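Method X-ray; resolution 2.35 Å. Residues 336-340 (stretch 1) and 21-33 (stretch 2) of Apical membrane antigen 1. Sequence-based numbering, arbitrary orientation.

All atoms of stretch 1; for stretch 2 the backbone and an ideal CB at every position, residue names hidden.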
# COMPACT_ATOMS: atom_id res chain seq x y z
N TYR A 336 -11.66 2.82 1.74
CA TYR A 336 -10.25 3.00 1.44
C TYR A 336 -9.43 1.79 1.94
O TYR A 336 -9.79 1.15 2.96
CB TYR A 336 -9.77 4.26 2.18
CG TYR A 336 -10.24 5.56 1.57
CD1 TYR A 336 -9.78 5.95 0.31
CD2 TYR A 336 -11.12 6.40 2.25
CE1 TYR A 336 -10.10 7.15 -0.22
CE2 TYR A 336 -11.49 7.64 1.71
CZ TYR A 336 -10.95 8.01 0.47
OH TYR A 336 -11.32 9.18 -0.14
N THR A 337 -8.25 1.58 1.39
CA THR A 337 -7.27 0.71 2.11
C THR A 337 -5.93 1.33 2.27
O THR A 337 -5.54 2.25 1.52
CB THR A 337 -7.09 -0.65 1.46
OG1 THR A 337 -6.30 -0.51 0.30
CG2 THR A 337 -8.42 -1.30 1.12
N ALA A 338 -5.13 0.75 3.14
CA ALA A 338 -3.72 1.12 3.17
C ALA A 338 -2.97 0.83 1.87
O ALA A 338 -1.99 1.54 1.55
CB ALA A 338 -3.03 0.51 4.35
N LEU A 339 -3.47 -0.08 1.06
CA LEU A 339 -2.79 -0.33 -0.27
C LEU A 339 -3.13 0.63 -1.38
O LEU A 339 -2.26 1.01 -2.20
CB LEU A 339 -3.03 -1.74 -0.73
CG LEU A 339 -2.19 -2.72 0.09
CD1 LEU A 339 -2.76 -4.12 0.01
CD2 LEU A 339 -0.76 -2.68 -0.41
N GLY A 340 -4.43 0.94 -1.48
CA GLY A 340 -4.97 1.59 -2.66
C GLY A 340 -4.63 3.05 -2.79
O GLY A 340 -3.97 3.63 -1.92
N UNK A 21 -10.47 -8.81 -4.04
CA UNK A 21 -9.37 -7.85 -4.12
C UNK A 21 -9.07 -7.33 -2.73
O UNK A 21 -7.99 -6.77 -2.49
CB UNK A 21 -9.70 -6.70 -5.07
N UNK A 22 -10.08 -7.33 -1.87
CA UNK A 22 -9.94 -6.64 -0.58
C UNK A 22 -9.52 -7.60 0.53
O UNK A 22 -9.40 -7.22 1.71
CB UNK A 22 -11.25 -5.95 -0.20
N UNK A 23 -9.25 -8.85 0.14
CA UNK A 23 -8.67 -9.80 1.09
C UNK A 23 -7.17 -9.68 1.13
O UNK A 23 -6.44 -10.46 0.51
CB UNK A 23 -9.07 -11.23 0.73
N UNK A 24 -6.73 -8.62 1.78
CA UNK A 24 -5.34 -8.17 1.77
C UNK A 24 -4.26 -9.19 2.26
O UNK A 24 -3.15 -9.26 1.68
CB UNK A 24 -5.25 -6.91 2.64
N UNK A 25 -4.51 -9.90 3.39
CA UNK A 25 -3.52 -10.91 3.79
C UNK A 25 -3.36 -11.95 2.72
O UNK A 25 -2.27 -12.44 2.50
CB UNK A 25 -3.92 -11.58 5.11
N UNK A 26 -4.46 -12.35 2.09
CA UNK A 26 -4.36 -13.25 0.98
C UNK A 26 -3.65 -12.64 -0.25
O UNK A 26 -2.69 -13.22 -0.75
CB UNK A 26 -5.77 -13.72 0.60
N UNK A 27 -4.13 -11.51 -0.78
CA UNK A 27 -3.62 -11.05 -2.10
C UNK A 27 -2.29 -10.27 -1.94
O UNK A 27 -1.45 -10.32 -2.79
CB UNK A 27 -4.66 -10.17 -2.79
N UNK A 28 -2.09 -9.61 -0.82
CA UNK A 28 -0.82 -8.93 -0.63
C UNK A 28 0.21 -9.76 0.17
O UNK A 28 1.33 -9.95 -0.31
CB UNK A 28 -1.07 -7.60 0.08
N UNK A 29 -0.18 -10.23 1.36
CA UNK A 29 0.57 -11.27 2.10
C UNK A 29 1.84 -10.78 2.79
O UNK A 29 2.67 -11.57 3.24
CB UNK A 29 0.95 -12.40 1.14
N UNK A 30 1.96 -9.47 2.94
CA UNK A 30 3.14 -8.89 3.56
C UNK A 30 2.78 -7.56 4.17
O UNK A 30 1.62 -7.18 4.16
CB UNK A 30 4.28 -8.73 2.55
N UNK A 31 3.73 -6.93 4.86
CA UNK A 31 3.46 -5.63 5.47
C UNK A 31 3.16 -4.59 4.39
O UNK A 31 3.54 -4.76 3.21
CB UNK A 31 4.64 -5.18 6.33
N UNK A 32 2.52 -3.49 4.81
CA UNK A 32 2.08 -2.43 3.89
C UNK A 32 2.82 -1.14 4.24
O UNK A 32 3.61 -0.64 3.43
CB UNK A 32 0.57 -2.22 3.96
N UNK A 33 2.72 -0.72 5.51
CA UNK A 33 3.43 0.50 5.96
C UNK A 33 4.93 0.31 5.77
O UNK A 33 5.56 0.99 4.94
CB UNK A 33 3.12 0.82 7.42

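Stretch 1 offers a mostly apolar surface: the methyl CG2 of Thr-337, CB of Ala-338 and the two methyls of Leu-339. The hydroxyl of Thr-337 is already engaged, with Gly-340 N donating to OG1 at 3.0 Å.

Position 21 finds nothing of stretch 1 near its CB, so the contact sets no preference. It is Arg-21, whose guanidinium is hydrogen-bonded elsewhere in the structure.

Position 22 points its CB sideways. Only a long side chain could reach Thr-337, and an apolar one would suit the methyl there. It is Phe-22, chi1 m. The ring meets Thr-337 with its edge, CD1 lying 4.2 Å from CG2.

Position 23 is out of reach of stretch 1. It comes right before a helix, where Ser, Thr, Asp or Asn commonly cap. It is Asn-23; its OD1 accepts a weak capping bond from the backbone N of position 26 at 3.4 Å.

Position 24 directs its CB toward stretch 1, and the ideal CB lies 4.6 Å from Leu-339 CD1. An aliphatic residue of middle size, such as Val, Leu, Ile or Met, would fit. It is Ile-24, rotamer m,t. Its CD1 packs 3.7 Å from Leu-339 CD1 and 4.0 Å from Thr-337 CB, so one methyl touches both residues.

Positions 25 and 26 lie out of reach. The first turn of a helix tolerates proline, and 25 is Pro-25. At 26 any residue that tolerates a helix would do; it is Gln-26.

Position 27 points toward stretch 1 but remains distant, so many residues would do. It is Val-27, which makes no close contact.

Position 28 faces Leu-339 closely, its ideal CB 3.9 Å from CD1. A side chain that leaves this methyl room is needed; an aliphatic or a flat ring would serve. It is His-28, chi1 t. Leu-339 CD2 sits over the ring face, 3.9 Å from the centroid of His-28, a CH-pi contact. The ring also spans its own loop: His-28 NE2 donates to the backbone O of position 31 at 3.0 Å.

Position 29 has phi 76°, which favours glycine, though Asn can also adopt it. It is Gly-29, leaving the helix.

Positions 30 and 31 lie beyond stretch 1 and are little constrained by it. They are Ser-30 and Gly-31.

Position 32 points toward stretch 1, its ideal CB 4.5 Å from Ala-338 CB and 4.6 Å from Leu-339 CD2. Val, Ile or Leu would suit. It is Ile-32, whose CG2 lies 3.8 Å from Ala-338 CB and 3.9 Å from Leu-339 CD2.

Position 33 points sideways, with nothing of stretch 1 near its CB, so stretch 1 sets no preference. It is Phe-33, whose ring leads away.

Stretch 2, residues 21-33: RFNIPQVHGSGIF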
# COMPACT_ATOMS: atom_id res chain seq x y z
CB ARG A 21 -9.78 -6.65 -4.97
CG ARG A 21 -10.00 -6.84 -6.43
CD ARG A 21 -10.45 -5.44 -7.01
NE ARG A 21 -10.60 -5.40 -8.46
CZ ARG A 21 -9.62 -5.02 -9.32
NH1 ARG A 21 -8.40 -4.80 -8.87
NH2 ARG A 21 -9.87 -4.93 -10.63
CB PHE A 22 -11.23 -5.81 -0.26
CG PHE A 22 -11.55 -4.79 -1.32
CD1 PHE A 22 -10.89 -3.59 -1.34
CD2 PHE A 22 -12.35 -5.13 -2.42
CE1 PHE A 22 -11.05 -2.68 -2.38
CE2 PHE A 22 -12.57 -4.23 -3.43
CZ PHE A 22 -11.86 -3.01 -3.45
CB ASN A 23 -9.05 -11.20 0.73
CG ASN A 23 -8.56 -12.19 1.73
OD1 ASN A 23 -7.79 -11.86 2.64
ND2 ASN A 23 -9.03 -13.41 1.61
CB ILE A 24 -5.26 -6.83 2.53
CG1 ILE A 24 -5.89 -5.72 1.65
CG2 ILE A 24 -3.82 -6.48 2.91
CD1 ILE A 24 -5.72 -4.31 2.22
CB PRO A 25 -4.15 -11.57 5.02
CG PRO A 25 -5.16 -10.56 5.53
CD PRO A 25 -5.67 -9.86 4.30
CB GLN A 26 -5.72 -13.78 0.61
CG GLN A 26 -5.68 -14.81 -0.50
CD GLN A 26 -6.89 -15.71 -0.45
OE1 GLN A 26 -7.40 -16.00 0.63
NE2 GLN A 26 -7.41 -16.09 -1.62
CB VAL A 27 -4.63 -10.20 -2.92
CG1 VAL A 27 -5.94 -10.95 -3.15
CG2 VAL A 27 -4.90 -8.86 -2.24
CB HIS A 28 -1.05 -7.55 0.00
CG HIS A 28 0.17 -6.71 0.13
ND1 HIS A 28 0.93 -6.32 -0.95
CD2 HIS A 28 0.79 -6.22 1.24
CE1 HIS A 28 1.96 -5.60 -0.52
NE2 HIS A 28 1.88 -5.52 0.81
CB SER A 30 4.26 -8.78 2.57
OG SER A 30 5.48 -8.54 3.24
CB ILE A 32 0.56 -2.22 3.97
CG1 ILE A 32 -0.17 -3.55 3.65
CG2 ILE A 32 0.12 -1.10 3.05
CD1 ILE A 32 -1.60 -3.59 4.12
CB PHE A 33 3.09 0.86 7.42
CG PHE A 33 3.76 2.13 7.93
CD1 PHE A 33 3.25 3.41 7.59
CD2 PHE A 33 4.77 2.06 8.86
CE1 PHE A 33 3.83 4.57 8.07
CE2 PHE A 33 5.38 3.23 9.36
CZ PHE A 33 4.90 4.50 8.96
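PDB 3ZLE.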